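Local coordinates for protein KLLA0B12012p (Kluyveromyces lactis, PDB 6Y3P) that directly partners the mRNA decapping enzyme Dcp2 (as Pby1) and probably binds ATP through its C-terminal ATP-grasp domain, the part described here, at residues 61-66 with 73-78; 110-115 with 121-126. All coordinates share one frame; numbering follows the deposited sequence.

Contact 1: 61-66 with 73-78; sequences DQLMSN and SYIYRK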
loop_
_atom_site.group_PDB
_atom_site.type_symbol
_atom_site.label_atom_id
_atom_site.label_comp_id
_atom_site.label_asym_id
_atom_site.label_seq_id
_atom_site.Cartn_x
_atom_site.Cartn_y
_atom_site.Cartn_z
ATOM N N ASP A 61 2.639 -18.472 15.634
ATOM C CA ASP A 61 2.727 -18.875 17.046
ATOM C C ASP A 61 4.187 -18.929 17.527
ATOM O O ASP A 61 4.469 -18.536 18.655
ATOM C CB ASP A 61 1.988 -20.208 17.305
ATOM C CG ASP A 61 0.487 -20.130 17.051
ATOM O OD1 ASP A 61 0.030 -20.677 16.026
ATOM O OD2 ASP A 61 -0.227 -19.499 17.870
ATOM N N GLN A 62 5.109 -19.397 16.665
ATOM C CA GLN A 62 6.549 -19.475 16.951
ATOM C C GLN A 62 7.238 -18.096 16.860
ATOM O O GLN A 62 8.355 -17.931 17.346
ATOM C CB GLN A 62 7.226 -20.490 16.020
ATOM C CG GLN A 62 7.250 -21.882 16.586
ATOM C CD GLN A 62 8.634 -22.290 16.989
ATOM O OE1 GLN A 62 9.184 -21.816 17.983
ATOM N NE2 GLN A 62 9.209 -23.221 16.251
ATOM N N LEU A 63 6.570 -17.122 16.226
ATOM C CA LEU A 63 7.069 -15.760 16.071
ATOM C C LEU A 63 6.771 -14.959 17.334
ATOM O O LEU A 63 7.581 -14.118 17.739
ATOM C CB LEU A 63 6.428 -15.110 14.819
ATOM C CG LEU A 63 6.799 -13.673 14.449
ATOM C CD1 LEU A 63 8.269 -13.547 14.032
ATOM C CD2 LEU A 63 5.920 -13.188 13.326
ATOM N N MET A 64 5.600 -15.204 17.946
ATOM C CA MET A 64 5.203 -14.494 19.159
ATOM C C MET A 64 5.674 -15.173 20.443
ATOM O O MET A 64 5.626 -14.546 21.499
ATOM C CB MET A 64 3.694 -14.223 19.192
ATOM C CG MET A 64 2.854 -15.459 19.130
ATOM S SD MET A 64 1.125 -15.018 19.284
ATOM C CE MET A 64 0.385 -16.243 18.226
ATOM N N SER A 65 6.162 -16.418 20.348
ATOM C CA SER A 65 6.611 -17.201 21.503
ATOM C C SER A 65 8.112 -17.517 21.527
ATOM O O SER A 65 8.667 -17.772 22.611
ATOM C CB SER A 65 5.815 -18.500 21.605
ATOM O OG SER A 65 6.166 -19.446 20.607
ATOM N N ASN A 66 8.749 -17.578 20.334
ATOM C CA ASN A 66 10.169 -17.892 20.230
ATOM C C ASN A 66 10.933 -16.730 19.654
ATOM O O ASN A 66 10.669 -16.285 18.528
ATOM C CB ASN A 66 10.415 -19.188 19.451
ATOM C CG ASN A 66 11.797 -19.786 19.602
ATOM O OD1 ASN A 66 12.750 -19.154 20.067
ATOM N ND2 ASN A 66 11.939 -21.029 19.195
ATOM N N SER A 73 7.210 -11.301 8.108
ATOM C CA SER A 73 5.859 -10.795 8.331
ATOM C C SER A 73 5.664 -10.389 9.771
ATOM O O SER A 73 6.272 -10.990 10.676
ATOM C CB SER A 73 4.795 -11.838 7.984
ATOM O OG SER A 73 3.512 -11.234 7.928
ATOM N N TYR A 74 4.748 -9.412 9.978
ATOM C CA TYR A 74 4.307 -8.991 11.303
ATOM C C TYR A 74 3.005 -9.722 11.591
ATOM O O TYR A 74 2.424 -10.318 10.678
ATOM C CB TYR A 74 4.140 -7.467 11.405
ATOM C CG TYR A 74 5.449 -6.720 11.473
ATOM C CD1 TYR A 74 6.113 -6.335 10.315
ATOM C CD2 TYR A 74 5.997 -6.343 12.696
ATOM C CE1 TYR A 74 7.321 -5.649 10.368
ATOM C CE2 TYR A 74 7.199 -5.641 12.764
ATOM C CZ TYR A 74 7.851 -5.284 11.595
ATOM O OH TYR A 74 9.030 -4.582 11.647
ATOM N N ILE A 75 2.573 -9.728 12.862
ATOM C CA ILE A 75 1.366 -10.429 13.283
ATOM C C ILE A 75 0.126 -9.532 13.177
ATOM O O ILE A 75 -0.856 -9.934 12.551
ATOM C CB ILE A 75 1.570 -11.052 14.682
ATOM C CG1 ILE A 75 2.542 -12.247 14.584
ATOM C CG2 ILE A 75 0.235 -11.507 15.294
ATOM C CD1 ILE A 75 2.984 -12.857 15.899
ATOM N N TYR A 76 0.175 -8.329 13.783
ATOM C CA TYR A 76 -0.939 -7.382 13.818
ATOM C C TYR A 76 -0.716 -6.260 12.826
ATOM O O TYR A 76 -0.023 -5.295 13.130
ATOM C CB TYR A 76 -1.150 -6.822 15.248
ATOM C CG TYR A 76 -1.500 -7.867 16.284
ATOM C CD1 TYR A 76 -2.766 -8.446 16.321
ATOM C CD2 TYR A 76 -0.557 -8.309 17.202
ATOM C CE1 TYR A 76 -3.084 -9.437 17.242
ATOM C CE2 TYR A 76 -0.869 -9.277 18.147
ATOM C CZ TYR A 76 -2.139 -9.835 18.171
ATOM O OH TYR A 76 -2.464 -10.786 19.108
ATOM N N ARG A 77 -1.283 -6.381 11.634
ATOM C CA ARG A 77 -1.087 -5.343 10.649
ATOM C C ARG A 77 -2.392 -4.952 9.910
ATOM O O ARG A 77 -2.343 -4.180 8.959
ATOM C CB ARG A 77 0.068 -5.728 9.702
ATOM C CG ARG A 77 -0.219 -6.809 8.695
ATOM C CD ARG A 77 0.387 -8.156 9.038
ATOM N NE ARG A 77 -0.373 -9.184 8.320
ATOM C CZ ARG A 77 -0.007 -9.728 7.165
ATOM N NH1 ARG A 77 -0.797 -10.607 6.559
ATOM N NH2 ARG A 77 1.157 -9.413 6.615
ATOM N N LYS A 78 -3.546 -5.437 10.395
ATOM C CA LYS A 78 -4.901 -5.192 9.863
ATOM C C LYS A 78 -5.243 -3.701 9.790
ATOM O O LYS A 78 -5.909 -3.270 8.849
ATOM C CB LYS A 78 -5.934 -5.964 10.711
ATOM C CG LYS A 78 -7.356 -5.420 10.721
ATOM C CD LYS A 78 -8.335 -6.484 11.142
ATOM C CE LYS A 78 -9.732 -5.942 11.160
ATOM N NZ LYS A 78 -10.745 -7.013 11.341
#
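Of the CA atoms facing each other across the two segments, those of Met64 and Ile75 lie nearest, 8.1 Å apart. Segment 61-66 holds most of the short, weakly bonded helix 60-65 and the residue after it: the backbone bond from Ser65 N to Asp61 O is weak, and Ser65 OG also donates to Asp61 O at 2.7 Å, tilted out of the carbonyl plane. Segment 73-78 is irregular until Arg77, the N-cap of helix 78-81. The backbones are too far apart to bond, and side chains bridge the gap. Ile75 carries the contact. Its CG1 lies beside its own backbone N (chi1 -71°) and the chain then runs on extended (chi2 172°), delivering CD1 to Met64 CB at 3.6 Å; the two side chains cross at about a right angle. Leu63 instead slides past Ile75 in the opposite direction, its CD2 resting 3.7 Å from Ile75 CG1. Helix 60-65 links the adjacent parallel strands 48-52 and 69-71, a beta-alpha-beta crossover at the edge of the four-stranded parallel sheet, and the contact ties that helix to the chain leaving the second strand. Leu63 CD2 also meets the carbonyl of Ser73, 3.5 Å from Ser73 O, which accepts a hydrogen bond from Ser325 OG. The hydroxyl of Ser73 makes a separate bond, OG to Tyr74 O, in the carbonyl plane and on a lone pair. The other branch of Ile75, CG2, lies 3.7 Å above the plane of the Tyr76 ring, offset toward its rim. Beyond the contact, Glu327 accepts a hydrogen bond from Tyr74 N and forms a salt bridge with Arg77.

Contact 2: 110-115 with 121-126; sequences FNIDVD and DDALDE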
loop_
_atom_site.group_PDB
_atom_site.type_symbol
_atom_site.label_atom_id
_atom_site.label_comp_id
_atom_site.label_asym_id
_atom_site.label_seq_id
_atom_site.Cartn_x
_atom_site.Cartn_y
_atom_site.Cartn_z
ATOM N N PHE A 110 -15.367 5.109 2.780
ATOM C CA PHE A 110 -16.400 4.848 3.770
ATOM C C PHE A 110 -17.259 3.731 3.256
ATOM O O PHE A 110 -17.289 3.487 2.058
ATOM C CB PHE A 110 -17.267 6.091 4.015
ATOM C CG PHE A 110 -16.502 7.332 4.395
ATOM C CD1 PHE A 110 -16.072 8.228 3.422
ATOM C CD2 PHE A 110 -16.220 7.614 5.727
ATOM C CE1 PHE A 110 -15.360 9.380 3.776
ATOM C CE2 PHE A 110 -15.514 8.772 6.078
ATOM C CZ PHE A 110 -15.092 9.648 5.101
ATOM N N ASN A 111 -17.934 3.033 4.173
ATOM C CA ASN A 111 -18.844 1.943 3.850
ATOM C C ASN A 111 -20.260 2.383 4.167
ATOM O O ASN A 111 -20.532 2.897 5.254
ATOM C CB ASN A 111 -18.448 0.664 4.582
ATOM C CG ASN A 111 -17.548 -0.204 3.743
ATOM O OD1 ASN A 111 -16.329 -0.007 3.681
ATOM N ND2 ASN A 111 -18.146 -1.136 3.019
ATOM N N ILE A 112 -21.135 2.278 3.174
ATOM C CA ILE A 112 -22.530 2.670 3.324
ATOM C C ILE A 112 -23.455 1.501 2.964
ATOM O O ILE A 112 -23.114 0.673 2.118
ATOM C CB ILE A 112 -22.847 4.000 2.571
ATOM C CG1 ILE A 112 -24.175 4.612 3.037
ATOM C CG2 ILE A 112 -22.782 3.881 1.041
ATOM C CD1 ILE A 112 -24.050 5.984 3.534
ATOM N N ASP A 113 -24.584 1.408 3.661
ATOM C CA ASP A 113 -25.616 0.404 3.424
ATOM C C ASP A 113 -26.897 1.156 3.138
ATOM O O ASP A 113 -27.412 1.861 4.012
ATOM C CB ASP A 113 -25.784 -0.544 4.630
ATOM C CG ASP A 113 -24.590 -1.436 4.962
ATOM O OD1 ASP A 113 -23.821 -1.786 4.029
ATOM O OD2 ASP A 113 -24.451 -1.822 6.147
ATOM N N VAL A 114 -27.352 1.093 1.890
ATOM C CA VAL A 114 -28.571 1.775 1.464
ATOM C C VAL A 114 -29.524 0.717 0.935
ATOM O O VAL A 114 -29.177 -0.019 0.013
ATOM C CB VAL A 114 -28.336 2.919 0.426
ATOM C CG1 VAL A 114 -29.633 3.681 0.134
ATOM C CG2 VAL A 114 -27.244 3.888 0.886
ATOM N N ASP A 115 -30.711 0.645 1.536
ATOM C CA ASP A 115 -31.776 -0.293 1.184
ATOM C C ASP A 115 -32.547 0.257 -0.012
ATOM O O ASP A 115 -32.668 -0.416 -1.033
ATOM C CB ASP A 115 -32.714 -0.517 2.396
ATOM C CG ASP A 115 -32.034 -1.003 3.669
ATOM O OD1 ASP A 115 -31.095 -0.307 4.153
ATOM O OD2 ASP A 115 -32.468 -2.043 4.212
ATOM N N ASP A 121 -30.680 9.509 3.441
ATOM C CA ASP A 121 -30.379 10.414 4.549
ATOM C C ASP A 121 -30.132 9.687 5.873
ATOM O O ASP A 121 -29.302 10.152 6.648
ATOM C CB ASP A 121 -31.444 11.511 4.708
ATOM C CG ASP A 121 -31.376 12.620 3.666
ATOM O OD1 ASP A 121 -30.245 12.919 3.169
ATOM O OD2 ASP A 121 -32.435 13.215 3.370
ATOM N N ASP A 122 -30.801 8.549 6.116
ATOM C CA ASP A 122 -30.603 7.763 7.338
ATOM C C ASP A 122 -29.290 7.000 7.284
ATOM O O ASP A 122 -28.646 6.819 8.315
ATOM C CB ASP A 122 -31.749 6.768 7.540
ATOM C CG ASP A 122 -33.125 7.367 7.763
ATOM O OD1 ASP A 122 -33.270 8.611 7.619
ATOM O OD2 ASP A 122 -34.061 6.593 8.074
ATOM N N ALA A 123 -28.902 6.546 6.081
ATOM C CA ALA A 123 -27.653 5.827 5.858
ATOM C C ALA A 123 -26.451 6.763 6.065
ATOM O O ALA A 123 -25.421 6.319 6.577
ATOM C CB ALA A 123 -27.638 5.227 4.469
ATOM N N LEU A 124 -26.611 8.064 5.722
ATOM C CA LEU A 124 -25.585 9.093 5.904
ATOM C C LEU A 124 -25.385 9.443 7.385
ATOM O O LEU A 124 -24.307 9.898 7.776
ATOM C CB LEU A 124 -25.859 10.346 5.044
ATOM C CG LEU A 124 -25.840 10.162 3.497
ATOM C CD1 LEU A 124 -26.106 11.472 2.791
ATOM C CD2 LEU A 124 -24.531 9.606 3.001
ATOM N N ASP A 125 -26.403 9.182 8.213
ATOM C CA ASP A 125 -26.324 9.390 9.658
ATOM C C ASP A 125 -25.607 8.211 10.314
ATOM O O ASP A 125 -24.710 8.438 11.110
ATOM C CB ASP A 125 -27.711 9.661 10.247
ATOM C CG ASP A 125 -28.395 10.859 9.603
ATOM O OD1 ASP A 125 -27.679 11.772 9.130
ATOM O OD2 ASP A 125 -29.639 10.861 9.526
ATOM N N GLU A 126 -25.895 6.974 9.873
ATOM C CA GLU A 126 -25.260 5.722 10.321
ATOM C C GLU A 126 -23.719 5.669 9.993
ATOM O O GLU A 126 -23.028 4.727 10.386
ATOM C CB GLU A 126 -26.013 4.517 9.705
ATOM C CG GLU A 126 -25.947 3.225 10.506
ATOM C CD GLU A 126 -26.178 1.967 9.687
ATOM O OE1 GLU A 126 -25.431 1.741 8.706
ATOM O OE2 GLU A 126 -27.087 1.186 10.051
#
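Ala123 is the bump: its CB projects from helix 120-125 into a shallow hollow between Ile112 and Val114, two side chains on one face of strand 109-113 and its continuation. The floor is the backbone carbonyl between them, with Asp113 O 3.4 Å from Ala123 CB. One wall is Val114 CG2, 3.8 Å from that methyl. The other is Ile112, whose CG1 lies anti to the backbone N (chi1 -164°) and carries CD1 along the helix surface, to 3.4 Å from Ala123 O. Its chi2 of 123° is nearly eclipsed, which suggests some torsional strain in the modelled side chain. Leu124 starts away from the strand, yet CD2 turns back to meet Ile112 CD1 at 3.7 Å, so Ile112 CD1 lies against both Ala123 and Leu124. Cutting Ile112 back to an alanine is likely to open a gap beside the Ala123 methyl and take away the group on the strand that Leu124 CD2 meets. The small side chain of Ala123 is consistent with the close approach of the short segments' axes, 8.1 Å, at 140° between their directions. At the outer margin, Asp113 OD2 and Glu126 OE1 stand 4.5 Å apart, like charges that probably repel mildly. Strand 109-113 is the edge of a five-stranded antiparallel sheet, paired with strand 194-200; Ile112 also touches Leu130 of helix 128-136, whereas Val114 and Leu124 reach Phe167 and Ile160 of helix 160-171.

Both contacts join a short helix to a segment close by in sequence, and both are apolar across the interface, yet they share no element and their centres lie 36 Å apart. Contact 1 is partly buried, at the margin of the parallel sheet; it combines helix and loop, and several polar groups around it bond to Asn324, Ser325 and Glu327. Contact 2 is more buried and sets a helix against the edge strand of an antiparallel sheet, with other helices closing around it and an acidic pair, Asp113 and Glu126, at its outer side. In contact 1 an isoleucine reaches across separated backbones; in contact 2 an alanine methyl is lodged between an isoleucine and a valine.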